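Local coordinates for cobalamin biosynthesis protein CobN (Mycobacterium tuberculosis, PDB 7C6O) that is the large, catalytic subunit of cobaltochelatase, the ATP-dependent enzyme that inserts cobalt into the corrin ring during cobalamin biosynthesis, at residues P364-V369 with M402-R408; M663-L667 with H684-W688; D956-R960 with Y1034-L1038; Q1024-A1028 with G1080-T1084; G875-R879 with R931-D935. One frame throughout, in Å; residues are numbered along the deposited sequence. Where two conformers were deposited one is given.

The five contacts illustrate how chemistry follows place in a large multidomain chain. Contacts 2 and 4 are buried and join helices, each built round one aromatic ring: W688 in contact 2, Y1026 in contact 4. Contacts 1, 3 and 5 are partly buried and involve loops; proline against an aromatic ring marks contacts 1 and 5, whereas contact 3 relies on charge. Contacts 3, 4 and 5 gather round one mixed sheet, their centres 21 to 24 Å apart, and the segments of contacts 3 and 4 alternate along the chain. Contact 1 belongs to a different sheet, and its centre lies about 63 Å from that of contact 5.

Contact 1. Residues P364-V369 with M402-R408; sequences PADKRV and MRQRGYR
P364 CB lies over one face of the Y407 ring, 4.0 Å from the ring centroid and 19° off the normal, a CH-pi contact. M402, in the same segment as Y407, places CE over the opposite face, so the phenol is sandwiched between a proline and a methionine methyl. K367 crosses the ring obliquely, with CD 3.5 Å from Y407 OH, while its NZ goes on to backbone oxygens that include L815 O. V369 CG2 and M402 CE meet tip to tip at 3.9 Å; the turn at chi3 (68°) in M402 lets one methyl serve both the valine and the ring.

Helix 391-405 ends in a Schellman motif, in which G406 adopts positive phi and Y407 N bonds back to M402 O. The chain then passes close to P364, whose O receives a nearly straight CA-H...O contact from Y407 CA (3.5 Å). A bridging water joins the backbones: it donates to P364 O at 2.6 Å and to K367 O, and accepts from R408 N. Farther out, R408 NH1 comes 3.0 Å from A365 O.

The contact thus joins the end of helix 391-405 to the loop leading into strand 369-373, while helix 807-815 packs against V369, M402 and Y407 through L812 and L815.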
# COMPACT_ATOMS: atom_id res chain seq x y z
N PRO A 364 1.60 23.53 22.20
CA PRO A 364 0.74 23.91 21.07
C PRO A 364 0.86 25.37 20.66
O PRO A 364 0.82 25.68 19.46
CB PRO A 364 -0.67 23.58 21.59
CG PRO A 364 -0.44 22.44 22.51
CD PRO A 364 0.88 22.70 23.18
N ALA A 365 1.02 26.28 21.63
CA ALA A 365 1.07 27.70 21.31
C ALA A 365 2.30 28.08 20.49
O ALA A 365 2.29 29.11 19.81
CB ALA A 365 1.03 28.54 22.59
N ASP A 366 3.36 27.27 20.54
CA ASP A 366 4.59 27.54 19.82
C ASP A 366 4.80 26.64 18.61
O ASP A 366 5.81 26.78 17.91
CB ASP A 366 5.79 27.40 20.76
CG ASP A 366 5.66 28.25 22.01
OD1 ASP A 366 5.30 29.44 21.88
OD2 ASP A 366 5.91 27.73 23.11
N LYS A 367 3.88 25.72 18.35
CA LYS A 367 4.09 24.69 17.33
C LYS A 367 3.66 25.20 15.96
O LYS A 367 2.54 25.68 15.79
CB LYS A 367 3.31 23.43 17.70
CG LYS A 367 3.62 22.23 16.82
CD LYS A 367 3.25 20.93 17.52
CE LYS A 367 4.16 20.67 18.71
NZ LYS A 367 3.71 19.52 19.53
N ARG A 368 4.57 25.09 14.99
CA ARG A 368 4.30 25.50 13.62
C ARG A 368 3.95 24.26 12.80
O ARG A 368 4.69 23.28 12.80
CB ARG A 368 5.50 26.23 13.02
CG ARG A 368 5.80 27.56 13.71
CD ARG A 368 7.01 28.26 13.10
NE ARG A 368 8.21 27.44 13.16
CZ ARG A 368 9.10 27.48 14.15
NH1 ARG A 368 8.93 28.32 15.17
NH2 ARG A 368 10.16 26.69 14.12
N VAL A 369 2.82 24.32 12.10
CA VAL A 369 2.29 23.18 11.36
C VAL A 369 1.99 23.61 9.93
O VAL A 369 1.40 24.67 9.70
CB VAL A 369 1.02 22.61 12.02
CG1 VAL A 369 0.53 21.39 11.25
CG2 VAL A 369 1.30 22.25 13.48
N MET A 402 -7.46 22.18 16.79
CA MET A 402 -6.13 22.71 17.10
C MET A 402 -6.22 24.01 17.87
O MET A 402 -5.48 24.22 18.85
CB MET A 402 -5.32 22.89 15.81
CG MET A 402 -4.87 21.59 15.17
SD MET A 402 -4.09 21.83 13.57
CE MET A 402 -2.58 22.67 14.04
N ARG A 403 -7.11 24.92 17.45
CA ARG A 403 -7.31 26.16 18.19
C ARG A 403 -7.72 25.87 19.63
O ARG A 403 -7.23 26.52 20.56
CB ARG A 403 -8.36 27.03 17.50
CG ARG A 403 -8.65 28.34 18.23
CD ARG A 403 -9.91 29.00 17.71
N GLN A 404 -8.62 24.91 19.83
CA GLN A 404 -9.07 24.57 21.17
C GLN A 404 -7.93 24.00 22.01
O GLN A 404 -7.88 24.22 23.22
CB GLN A 404 -10.23 23.59 21.11
CG GLN A 404 -11.34 23.89 22.10
CD GLN A 404 -11.57 22.75 23.08
OE1 GLN A 404 -11.90 21.63 22.69
NE2 GLN A 404 -11.40 23.04 24.37
N ARG A 405 -7.01 23.26 21.38
CA ARG A 405 -5.86 22.70 22.07
C ARG A 405 -4.79 23.74 22.39
O ARG A 405 -3.88 23.45 23.17
CB ARG A 405 -5.27 21.56 21.23
CG ARG A 405 -4.21 20.71 21.93
CD ARG A 405 -4.69 20.21 23.28
NE ARG A 405 -5.94 19.47 23.19
CZ ARG A 405 -6.02 18.18 22.86
NH1 ARG A 405 -4.92 17.50 22.59
NH2 ARG A 405 -7.20 17.58 22.80
N GLY A 406 -4.88 24.93 21.80
CA GLY A 406 -3.93 25.99 22.06
C GLY A 406 -3.04 26.37 20.91
O GLY A 406 -2.14 27.20 21.09
N TYR A 407 -3.24 25.80 19.72
CA TYR A 407 -2.48 26.21 18.55
C TYR A 407 -2.90 27.61 18.11
O TYR A 407 -4.04 28.03 18.30
CB TYR A 407 -2.69 25.23 17.40
CG TYR A 407 -2.01 23.89 17.57
CD1 TYR A 407 -2.61 22.88 18.31
CD2 TYR A 407 -0.78 23.63 16.99
CE1 TYR A 407 -2.00 21.65 18.47
CE2 TYR A 407 -0.16 22.40 17.14
CZ TYR A 407 -0.77 21.42 17.88
OH TYR A 407 -0.15 20.20 18.03
N ARG A 408 -1.96 28.33 17.51
CA ARG A 408 -2.24 29.65 16.96
C ARG A 408 -2.62 29.48 15.49
O ARG A 408 -1.76 29.42 14.61
CB ARG A 408 -1.03 30.57 17.13
CG ARG A 408 -0.69 30.85 18.58
CD ARG A 408 0.07 32.16 18.74
NE ARG A 408 -0.08 32.70 20.09
CZ ARG A 408 0.83 32.57 21.05
NH1 ARG A 408 1.96 31.93 20.81
NH2 ARG A 408 0.60 33.10 22.25
O HOH W 1 0.79 27.17 17.31

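Contact 2. Residues M663-L667 with H684-W688; sequences MDHDL and HVDGW
L667 is the bump of this contact, and its two methyls enter a hollow walled by H684, V685 and W688, three side chains from one turn of helix 675-694. CD2 rests against the indole near the ring fusion, 3.7 Å from W688 CE3. The other methyl, CD1, presses on V685 CG2 at 3.7 Å, the two side chains crossing at about a right angle. H684 closes the hollow on a further side, with NE2 3.8 Å from L667 CD2 and the L667 carbonyl oxygen lying near the plane of the imidazole, at its edge.

The indole is in turn a broad wedge directed at the short, weakly bonded helix 663-666. With CG anti to the backbone N (chi1 165°), W688 extends across to the other segment, where M663 and D666 meet its six-membered ring. M663 CG approaches W688 CH2 at 4.0 Å, and the sulfur lies at the ring edge, 5.2 Å from the centroid, as a Met-aromatic contact. D666 leans on the indole with CB 3.7 Å from W688 CZ2, its carboxylate plane turned 63° from the ring.

Water 2 completes the fit in the indole plane: it accepts from W688 NE1 at 2.9 Å and donates to D666 OD2. The same carboxylate oxygen makes a salt bridge to R1120, so the buried oxygen has a water and an arginine as partners, the latter probably offsetting its charge. Helix 1111-1123 therefore borders the D666 side, while helix 624-642 packs through L629 against both M663 and V685.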
# COMPACT_ATOMS: atom_id res chain seq x y z
N MET A 663 -33.20 1.12 -21.31
CA MET A 663 -32.70 0.01 -20.51
C MET A 663 -32.28 -1.18 -21.36
O MET A 663 -31.60 -2.08 -20.85
CB MET A 663 -33.76 -0.43 -19.50
CG MET A 663 -34.06 0.62 -18.46
SD MET A 663 -35.52 0.16 -17.51
CE MET A 663 -35.66 1.57 -16.42
N ASP A 664 -32.67 -1.22 -22.64
CA ASP A 664 -32.15 -2.25 -23.53
C ASP A 664 -30.64 -2.14 -23.69
O ASP A 664 -29.99 -3.13 -24.03
CB ASP A 664 -32.84 -2.17 -24.90
CG ASP A 664 -32.81 -0.78 -25.50
OD1 ASP A 664 -32.76 0.21 -24.73
OD2 ASP A 664 -32.83 -0.68 -26.74
N HIS A 665 -30.07 -0.96 -23.44
CA HIS A 665 -28.62 -0.83 -23.39
C HIS A 665 -28.05 -1.50 -22.14
O HIS A 665 -27.10 -2.29 -22.23
CB HIS A 665 -28.22 0.65 -23.44
CG HIS A 665 -26.74 0.88 -23.44
ND1 HIS A 665 -26.11 1.66 -22.49
CD2 HIS A 665 -25.77 0.43 -24.27
CE1 HIS A 665 -24.81 1.68 -22.74
NE2 HIS A 665 -24.58 0.95 -23.81
N ASP A 666 -28.63 -1.20 -20.97
CA ASP A 666 -28.22 -1.86 -19.74
C ASP A 666 -28.31 -3.38 -19.86
O ASP A 666 -27.44 -4.11 -19.37
CB ASP A 666 -29.08 -1.39 -18.57
CG ASP A 666 -29.12 0.11 -18.43
OD1 ASP A 666 -29.56 0.78 -19.38
OD2 ASP A 666 -28.72 0.61 -17.36
N LEU A 667 -29.37 -3.86 -20.50
CA LEU A 667 -29.69 -5.28 -20.54
C LEU A 667 -29.08 -6.00 -21.73
O LEU A 667 -29.26 -7.22 -21.85
CB LEU A 667 -31.21 -5.46 -20.54
CG LEU A 667 -31.92 -4.91 -19.30
CD1 LEU A 667 -33.41 -4.80 -19.53
CD2 LEU A 667 -31.62 -5.78 -18.09
N HIS A 684 -33.89 -12.23 -16.25
CA HIS A 684 -32.64 -11.48 -16.29
C HIS A 684 -32.85 -10.04 -15.82
O HIS A 684 -32.01 -9.49 -15.10
CB HIS A 684 -32.07 -11.52 -17.71
CG HIS A 684 -30.97 -10.54 -17.96
ND1 HIS A 684 -29.79 -10.54 -17.24
CD2 HIS A 684 -30.86 -9.53 -18.86
CE1 HIS A 684 -29.01 -9.57 -17.69
NE2 HIS A 684 -29.63 -8.94 -18.67
N VAL A 685 -33.97 -9.43 -16.21
CA VAL A 685 -34.30 -8.09 -15.74
C VAL A 685 -34.48 -8.09 -14.23
O VAL A 685 -34.04 -7.16 -13.54
CB VAL A 685 -35.55 -7.56 -16.46
CG1 VAL A 685 -35.91 -6.17 -15.96
CG2 VAL A 685 -35.32 -7.54 -17.96
N ASP A 686 -35.14 -9.12 -13.70
CA ASP A 686 -35.32 -9.26 -12.25
C ASP A 686 -33.98 -9.21 -11.52
O ASP A 686 -33.83 -8.48 -10.53
CB ASP A 686 -36.03 -10.58 -11.95
CG ASP A 686 -37.51 -10.41 -11.68
OD1 ASP A 686 -37.90 -9.34 -11.15
OD2 ASP A 686 -38.28 -11.34 -11.98
N GLY A 687 -33.01 -10.01 -11.98
CA GLY A 687 -31.71 -10.02 -11.33
C GLY A 687 -30.99 -8.69 -11.46
O GLY A 687 -30.35 -8.22 -10.52
N TRP A 688 -31.07 -8.07 -12.64
CA TRP A 688 -30.42 -6.78 -12.86
C TRP A 688 -31.02 -5.71 -11.97
O TRP A 688 -30.29 -4.97 -11.29
CB TRP A 688 -30.52 -6.38 -14.33
CG TRP A 688 -30.20 -4.94 -14.59
CD1 TRP A 688 -28.96 -4.36 -14.58
CD2 TRP A 688 -31.13 -3.89 -14.89
NE1 TRP A 688 -29.06 -3.02 -14.86
CE2 TRP A 688 -30.38 -2.70 -15.06
CE3 TRP A 688 -32.52 -3.84 -15.04
CZ2 TRP A 688 -30.98 -1.48 -15.37
CZ3 TRP A 688 -33.11 -2.62 -15.35
CH2 TRP A 688 -32.34 -1.46 -15.51
O HOH W 2 -27.42 -0.68 -15.42

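Contact 3. Residues D956-R960 with Y1034-L1038; sequences DDAVR and YGRDL
A salt-bridge network ties helix 949-963 to the loop that connects strands 1032-1034 and 1041-1042, at one end of a mixed sheet. Two aspartates and an arginine of the helix, D956, D957 and R960, meet R1036 of the loop. The arginine R1036 grips D957 side-on: NE bonds OD1 of D957 at 2.7 Å, and NH2 bonds OD2 of D957 at 2.8 Å. Each oxygen offers its syn lone pair, and carboxylate and guanidinium lie nearly coplanar, 8° apart. This two-point grip holds the two groups in nearly one plane and fixes their mutual rotation. The extended chain of R1036, from CG to NE, is what carries its guanidinium out to D957.

D956 serves the loop backbone instead. Its OD2 accepts from R1036 N and from R960 NH2 on opposite faces of the carboxylate plane, while OD1 makes a salt bridge to R989, which also bonds the R1036 carbonyl. G1035 lets the loop come this near, its CA lying 3.7 Å from D956 OD2.

The two arginine guanidinium groups stand almost perpendicular, at 82°, with R960 NH2 near the R1036 plane at its edge. Their positive charges are probably offset by the carboxylates of D956 and D957. The loop backbone itself is met at R1036 N, which donates to D956 OD2 at 3.0 Å, from above the carboxylate plane.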
# COMPACT_ATOMS: atom_id res chain seq x y z
N ASP A 956 6.04 -15.01 -12.20
CA ASP A 956 6.98 -15.33 -13.28
C ASP A 956 7.38 -16.80 -13.24
O ASP A 956 7.46 -17.45 -14.29
CB ASP A 956 8.21 -14.43 -13.18
CG ASP A 956 9.16 -14.62 -14.35
OD1 ASP A 956 8.69 -14.59 -15.51
OD2 ASP A 956 10.37 -14.78 -14.12
N ASP A 957 7.61 -17.34 -12.04
CA ASP A 957 7.92 -18.76 -11.91
C ASP A 957 6.79 -19.63 -12.46
O ASP A 957 7.04 -20.67 -13.08
CB ASP A 957 8.20 -19.12 -10.45
CG ASP A 957 9.54 -18.61 -9.97
OD1 ASP A 957 10.37 -18.18 -10.80
OD2 ASP A 957 9.77 -18.65 -8.74
N ALA A 958 5.54 -19.22 -12.23
CA ALA A 958 4.41 -20.04 -12.66
C ALA A 958 4.30 -20.07 -14.18
O ALA A 958 4.02 -21.12 -14.76
CB ALA A 958 3.12 -19.52 -12.03
N VAL A 959 4.49 -18.92 -14.83
CA VAL A 959 4.44 -18.87 -16.29
C VAL A 959 5.52 -19.77 -16.89
O VAL A 959 5.25 -20.58 -17.79
CB VAL A 959 4.60 -17.42 -16.78
CG1 VAL A 959 4.75 -17.39 -18.30
CG2 VAL A 959 3.41 -16.58 -16.34
N ARG A 960 6.76 -19.62 -16.42
CA ARG A 960 7.84 -20.45 -16.94
C ARG A 960 7.63 -21.92 -16.60
O ARG A 960 7.99 -22.80 -17.40
CB ARG A 960 9.18 -19.96 -16.39
CG ARG A 960 9.65 -18.66 -17.03
CD ARG A 960 10.98 -18.19 -16.47
NE ARG A 960 10.84 -17.58 -15.16
CZ ARG A 960 11.17 -18.16 -14.01
NH1 ARG A 960 11.68 -19.39 -14.02
NH2 ARG A 960 10.99 -17.52 -12.87
N TYR A 1034 9.02 -7.41 -15.88
CA TYR A 1034 9.44 -7.78 -14.54
C TYR A 1034 9.45 -9.29 -14.39
O TYR A 1034 8.68 -10.01 -15.05
CB TYR A 1034 8.54 -7.13 -13.48
CG TYR A 1034 8.80 -5.65 -13.35
CD1 TYR A 1034 9.76 -5.18 -12.47
CD2 TYR A 1034 8.12 -4.73 -14.14
CE1 TYR A 1034 10.03 -3.83 -12.36
CE2 TYR A 1034 8.38 -3.37 -14.03
CZ TYR A 1034 9.33 -2.93 -13.14
OH TYR A 1034 9.60 -1.58 -13.03
N GLY A 1035 10.32 -9.77 -13.52
CA GLY A 1035 10.58 -11.18 -13.34
C GLY A 1035 12.06 -11.46 -13.27
O GLY A 1035 12.90 -10.55 -13.30
N ARG A 1036 12.39 -12.74 -13.19
CA ARG A 1036 13.79 -13.15 -13.07
C ARG A 1036 14.58 -12.74 -14.30
O ARG A 1036 14.19 -13.04 -15.44
CB ARG A 1036 13.89 -14.66 -12.86
CG ARG A 1036 13.29 -15.17 -11.55
CD ARG A 1036 13.71 -16.61 -11.28
NE ARG A 1036 12.90 -17.26 -10.26
CZ ARG A 1036 13.21 -17.29 -8.97
NH1 ARG A 1036 14.32 -16.71 -8.53
NH2 ARG A 1036 12.40 -17.91 -8.11
N ASP A 1037 15.70 -12.04 -14.08
CA ASP A 1037 16.57 -11.52 -15.13
C ASP A 1037 15.86 -10.50 -16.02
O ASP A 1037 16.33 -10.20 -17.12
CB ASP A 1037 17.16 -12.64 -15.98
CG ASP A 1037 17.99 -13.61 -15.17
OD1 ASP A 1037 18.70 -13.16 -14.24
OD2 ASP A 1037 17.93 -14.82 -15.46
N LEU A 1038 14.73 -9.95 -15.56
CA LEU A 1038 14.05 -8.87 -16.26
C LEU A 1038 14.19 -7.55 -15.51
O LEU A 1038 14.80 -6.61 -16.03
CB LEU A 1038 12.57 -9.23 -16.46
CG LEU A 1038 12.32 -10.47 -17.32
CD1 LEU A 1038 10.85 -10.81 -17.39
CD2 LEU A 1038 12.89 -10.26 -18.72

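Contact 4. Residues Q1024-A1028 with G1080-T1084; sequences QVYTA and GMVAT
Y1026 lies against the backbone of G1080 and M1081, and van der Waals contact makes up most of this helix-helix meeting. Its CE2 is 3.7 Å from G1080 C and equally far from M1081 N, while G1080 O stands over one face of the ring, offset toward the rim. With only hydrogen at its alpha carbon, G1080 admits the phenol right up to its helix. At the far end of the ring, M1081 CB comes within 4.0 Å of Y1026 OH. T1084 crosses the tyrosine at about a right angle, its OG1 3.2 Å from Y1026 CD1.

Hydrogen bonding belongs to the individual helices or to outside partners. T1084 OG1 donates to G1080 O at 2.8 Å, and T1084 N reaches the same oxygen from the opposite face of its plane; both bonds grip this oxygen, OG1's holding the hydroxyl beside the ring. Y1026 OH is hydrogen-bonded to Y1051 OH, and R939 makes a cation-pi contact with the ring.

The axes of segments 1024-1028 and 1080-1084, on helices 1019-1030 and 1072-1089, approach to 9.7 Å with a crossing angle of -118°. Helix 1044-1051 lies alongside, touching T1027, M1081 and T1084, while strand 1056-1061 meets M1081 through A1057.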
# COMPACT_ATOMS: atom_id res chain seq x y z
N GLN A 1024 0.77 4.83 -27.20
CA GLN A 1024 2.14 5.29 -27.04
C GLN A 1024 2.40 5.74 -25.60
O GLN A 1024 3.45 5.44 -25.03
CB GLN A 1024 2.44 6.43 -28.01
CG GLN A 1024 3.85 6.98 -27.88
CD GLN A 1024 4.18 8.06 -28.89
OE1 GLN A 1024 3.35 8.43 -29.72
NE2 GLN A 1024 5.40 8.59 -28.82
N VAL A 1025 1.45 6.47 -25.00
CA VAL A 1025 1.62 6.89 -23.62
C VAL A 1025 1.58 5.69 -22.69
O VAL A 1025 2.44 5.52 -21.82
CB VAL A 1025 0.57 7.95 -23.24
CG1 VAL A 1025 0.58 8.20 -21.74
CG2 VAL A 1025 0.83 9.25 -24.00
N TYR A 1026 0.57 4.82 -22.86
CA TYR A 1026 0.47 3.61 -22.05
C TYR A 1026 1.75 2.79 -22.13
O TYR A 1026 2.25 2.31 -21.11
CB TYR A 1026 -0.73 2.78 -22.51
CG TYR A 1026 -0.95 1.50 -21.73
CD1 TYR A 1026 -0.31 0.32 -22.11
CD2 TYR A 1026 -1.82 1.46 -20.65
CE1 TYR A 1026 -0.52 -0.86 -21.41
CE2 TYR A 1026 -2.03 0.28 -19.95
CZ TYR A 1026 -1.38 -0.87 -20.33
OH TYR A 1026 -1.59 -2.04 -19.64
N THR A 1027 2.31 2.65 -23.33
CA THR A 1027 3.52 1.86 -23.51
C THR A 1027 4.76 2.57 -22.96
O THR A 1027 5.69 1.92 -22.48
CB THR A 1027 3.70 1.52 -24.99
OG1 THR A 1027 2.50 0.91 -25.48
CG2 THR A 1027 4.86 0.56 -25.19
N ALA A 1028 4.78 3.91 -23.02
CA ALA A 1028 5.91 4.65 -22.48
C ALA A 1028 5.98 4.53 -20.96
O ALA A 1028 7.07 4.62 -20.39
CB ALA A 1028 5.83 6.12 -22.89
N GLY A 1080 -6.84 1.59 -20.45
CA GLY A 1080 -5.57 1.68 -21.16
C GLY A 1080 -5.18 0.38 -21.82
O GLY A 1080 -4.67 0.38 -22.95
N MET A 1081 -5.40 -0.75 -21.14
CA MET A 1081 -5.13 -2.04 -21.76
C MET A 1081 -6.03 -2.26 -22.97
O MET A 1081 -5.56 -2.70 -24.03
CB MET A 1081 -5.30 -3.16 -20.74
CG MET A 1081 -5.10 -4.56 -21.33
SD MET A 1081 -5.14 -5.86 -20.09
CE MET A 1081 -3.55 -5.64 -19.29
N VAL A 1082 -7.32 -1.95 -22.84
CA VAL A 1082 -8.25 -2.11 -23.96
C VAL A 1082 -7.78 -1.29 -25.16
O VAL A 1082 -7.73 -1.78 -26.29
CB VAL A 1082 -9.67 -1.72 -23.54
CG1 VAL A 1082 -10.60 -1.71 -24.74
CG2 VAL A 1082 -10.19 -2.67 -22.47
N ALA A 1083 -7.42 -0.02 -24.92
CA ALA A 1083 -7.05 0.86 -26.02
C ALA A 1083 -5.75 0.41 -26.68
O ALA A 1083 -5.60 0.50 -27.91
CB ALA A 1083 -6.93 2.30 -25.53
N THR A 1084 -4.80 -0.08 -25.88
CA THR A 1084 -3.52 -0.49 -26.44
C THR A 1084 -3.67 -1.74 -27.31
O THR A 1084 -3.08 -1.82 -28.39
CB THR A 1084 -2.52 -0.73 -25.31
OG1 THR A 1084 -2.35 0.49 -24.57
CG2 THR A 1084 -1.16 -1.16 -25.86

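Contact 5. Residues G875-R879 with R931-D935; sequences GRWPR and RPRID
W877 turns one face of its indole to two consecutive residues, R931 and P932. Over the five-membered ring sits P932 CD, 3.6 Å from the centroid and 19° off the normal; over the six-membered ring R931 CB stands 4.0 Å from the centroid. Both are CH-pi contacts. Rather than stacking on the indole, the R931 guanidinium is inclined 55° to it and bends back, NH1 donating to P932 O at 2.9 Å, with further bonds to A903 O and L904 O. Residue R871 makes a cation-pi contact with W877.

P878 follows, its carbonyl oxygen meeting I934 CG2 at 3.5 Å, while I934 CD1 extends the same side chain to W877 CB. Its two branches thus touch both residues, and helix 853-874 touches W877 and P878 through L867.

At R879 side-chain contact gives way to backbone pairing: D935 N makes a weak bond to R879 O, 3.4 Å long. The D935 carboxylate is engaged by H977 and R994. The two loops here become strands 880-885 and 935-940, parallel neighbours in the mixed sheet, with D935 also backbone-bonded to V881. Such side-by-side entry of two strands, each following a helix, is characteristic of an alpha/beta fold.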
# COMPACT_ATOMS: atom_id res chain seq x y z
N GLY A 875 -18.29 -19.29 -27.55
CA GLY A 875 -18.22 -20.70 -27.87
C GLY A 875 -16.82 -21.28 -27.90
O GLY A 875 -16.61 -22.33 -28.51
N ARG A 876 -15.86 -20.63 -27.24
CA ARG A 876 -14.49 -21.11 -27.21
C ARG A 876 -13.77 -20.45 -26.05
O ARG A 876 -14.21 -19.42 -25.53
CB ARG A 876 -13.76 -20.83 -28.53
CG ARG A 876 -13.87 -19.38 -28.99
CD ARG A 876 -12.59 -18.94 -29.68
NE ARG A 876 -12.23 -19.80 -30.80
CZ ARG A 876 -11.04 -19.82 -31.38
NH1 ARG A 876 -10.08 -19.01 -30.95
NH2 ARG A 876 -10.80 -20.64 -32.40
N TRP A 877 -12.65 -21.05 -25.65
CA TRP A 877 -11.85 -20.47 -24.58
C TRP A 877 -11.11 -19.24 -25.09
O TRP A 877 -10.71 -19.17 -26.26
CB TRP A 877 -10.84 -21.48 -24.05
CG TRP A 877 -11.42 -22.77 -23.60
CD1 TRP A 877 -11.37 -23.97 -24.24
CD2 TRP A 877 -12.15 -23.00 -22.38
NE1 TRP A 877 -12.01 -24.94 -23.51
CE2 TRP A 877 -12.50 -24.37 -22.36
CE3 TRP A 877 -12.54 -22.19 -21.31
CZ2 TRP A 877 -13.23 -24.93 -21.32
CZ3 TRP A 877 -13.26 -22.76 -20.28
CH2 TRP A 877 -13.59 -24.11 -20.29
N PRO A 878 -10.90 -18.24 -24.23
CA PRO A 878 -10.01 -17.13 -24.61
C PRO A 878 -8.57 -17.61 -24.63
O PRO A 878 -8.13 -18.35 -23.75
CB PRO A 878 -10.24 -16.10 -23.50
CG PRO A 878 -10.61 -16.92 -22.31
CD PRO A 878 -11.39 -18.11 -22.85
N ARG A 879 -7.84 -17.20 -25.67
CA ARG A 879 -6.45 -17.62 -25.80
C ARG A 879 -5.58 -16.98 -24.72
O ARG A 879 -4.61 -17.60 -24.26
CB ARG A 879 -5.91 -17.26 -27.19
CG ARG A 879 -5.93 -15.77 -27.49
CD ARG A 879 -5.60 -15.47 -28.94
NE ARG A 879 -5.87 -14.07 -29.26
CZ ARG A 879 -7.07 -13.59 -29.57
NH1 ARG A 879 -8.12 -14.40 -29.61
NH2 ARG A 879 -7.22 -12.30 -29.85
N ARG A 931 -9.60 -28.21 -18.71
CA ARG A 931 -9.64 -27.14 -19.68
C ARG A 931 -8.20 -26.75 -20.00
O ARG A 931 -7.28 -27.12 -19.26
CB ARG A 931 -10.42 -25.93 -19.14
CG ARG A 931 -9.85 -25.38 -17.85
CD ARG A 931 -9.92 -23.87 -17.83
NE ARG A 931 -9.56 -23.34 -16.52
CZ ARG A 931 -8.35 -22.87 -16.22
NH1 ARG A 931 -7.38 -22.86 -17.12
NH2 ARG A 931 -8.12 -22.40 -15.00
N PRO A 932 -7.97 -26.02 -21.09
CA PRO A 932 -6.60 -25.61 -21.41
C PRO A 932 -6.06 -24.63 -20.38
O PRO A 932 -6.80 -23.88 -19.74
CB PRO A 932 -6.73 -24.93 -22.78
CG PRO A 932 -8.03 -25.41 -23.33
CD PRO A 932 -8.92 -25.62 -22.15
N ARG A 933 -4.74 -24.66 -20.21
CA ARG A 933 -4.06 -23.58 -19.52
C ARG A 933 -4.22 -22.30 -20.33
O ARG A 933 -3.87 -22.26 -21.51
CB ARG A 933 -2.58 -23.90 -19.32
CG ARG A 933 -2.32 -25.21 -18.59
CD ARG A 933 -0.86 -25.35 -18.19
NE ARG A 933 -0.54 -26.71 -17.78
CZ ARG A 933 -0.77 -27.20 -16.56
NH1 ARG A 933 -1.33 -26.43 -15.63
NH2 ARG A 933 -0.46 -28.45 -16.28
N ILE A 934 -4.78 -21.27 -19.70
CA ILE A 934 -5.03 -20.00 -20.37
C ILE A 934 -3.82 -19.10 -20.17
O ILE A 934 -3.32 -18.96 -19.05
CB ILE A 934 -6.31 -19.34 -19.83
CG1 ILE A 934 -7.49 -20.32 -19.85
CG2 ILE A 934 -6.64 -18.08 -20.62
CD1 ILE A 934 -7.91 -20.77 -21.24
N ASP A 935 -3.35 -18.48 -21.25
CA ASP A 935 -2.25 -17.54 -21.15
C ASP A 935 -2.70 -16.29 -20.41
O ASP A 935 -3.87 -15.89 -20.47
CB ASP A 935 -1.74 -17.17 -22.55
CG ASP A 935 -0.26 -16.79 -22.55
OD1 ASP A 935 0.35 -16.71 -21.47
OD2 ASP A 935 0.29 -16.59 -23.65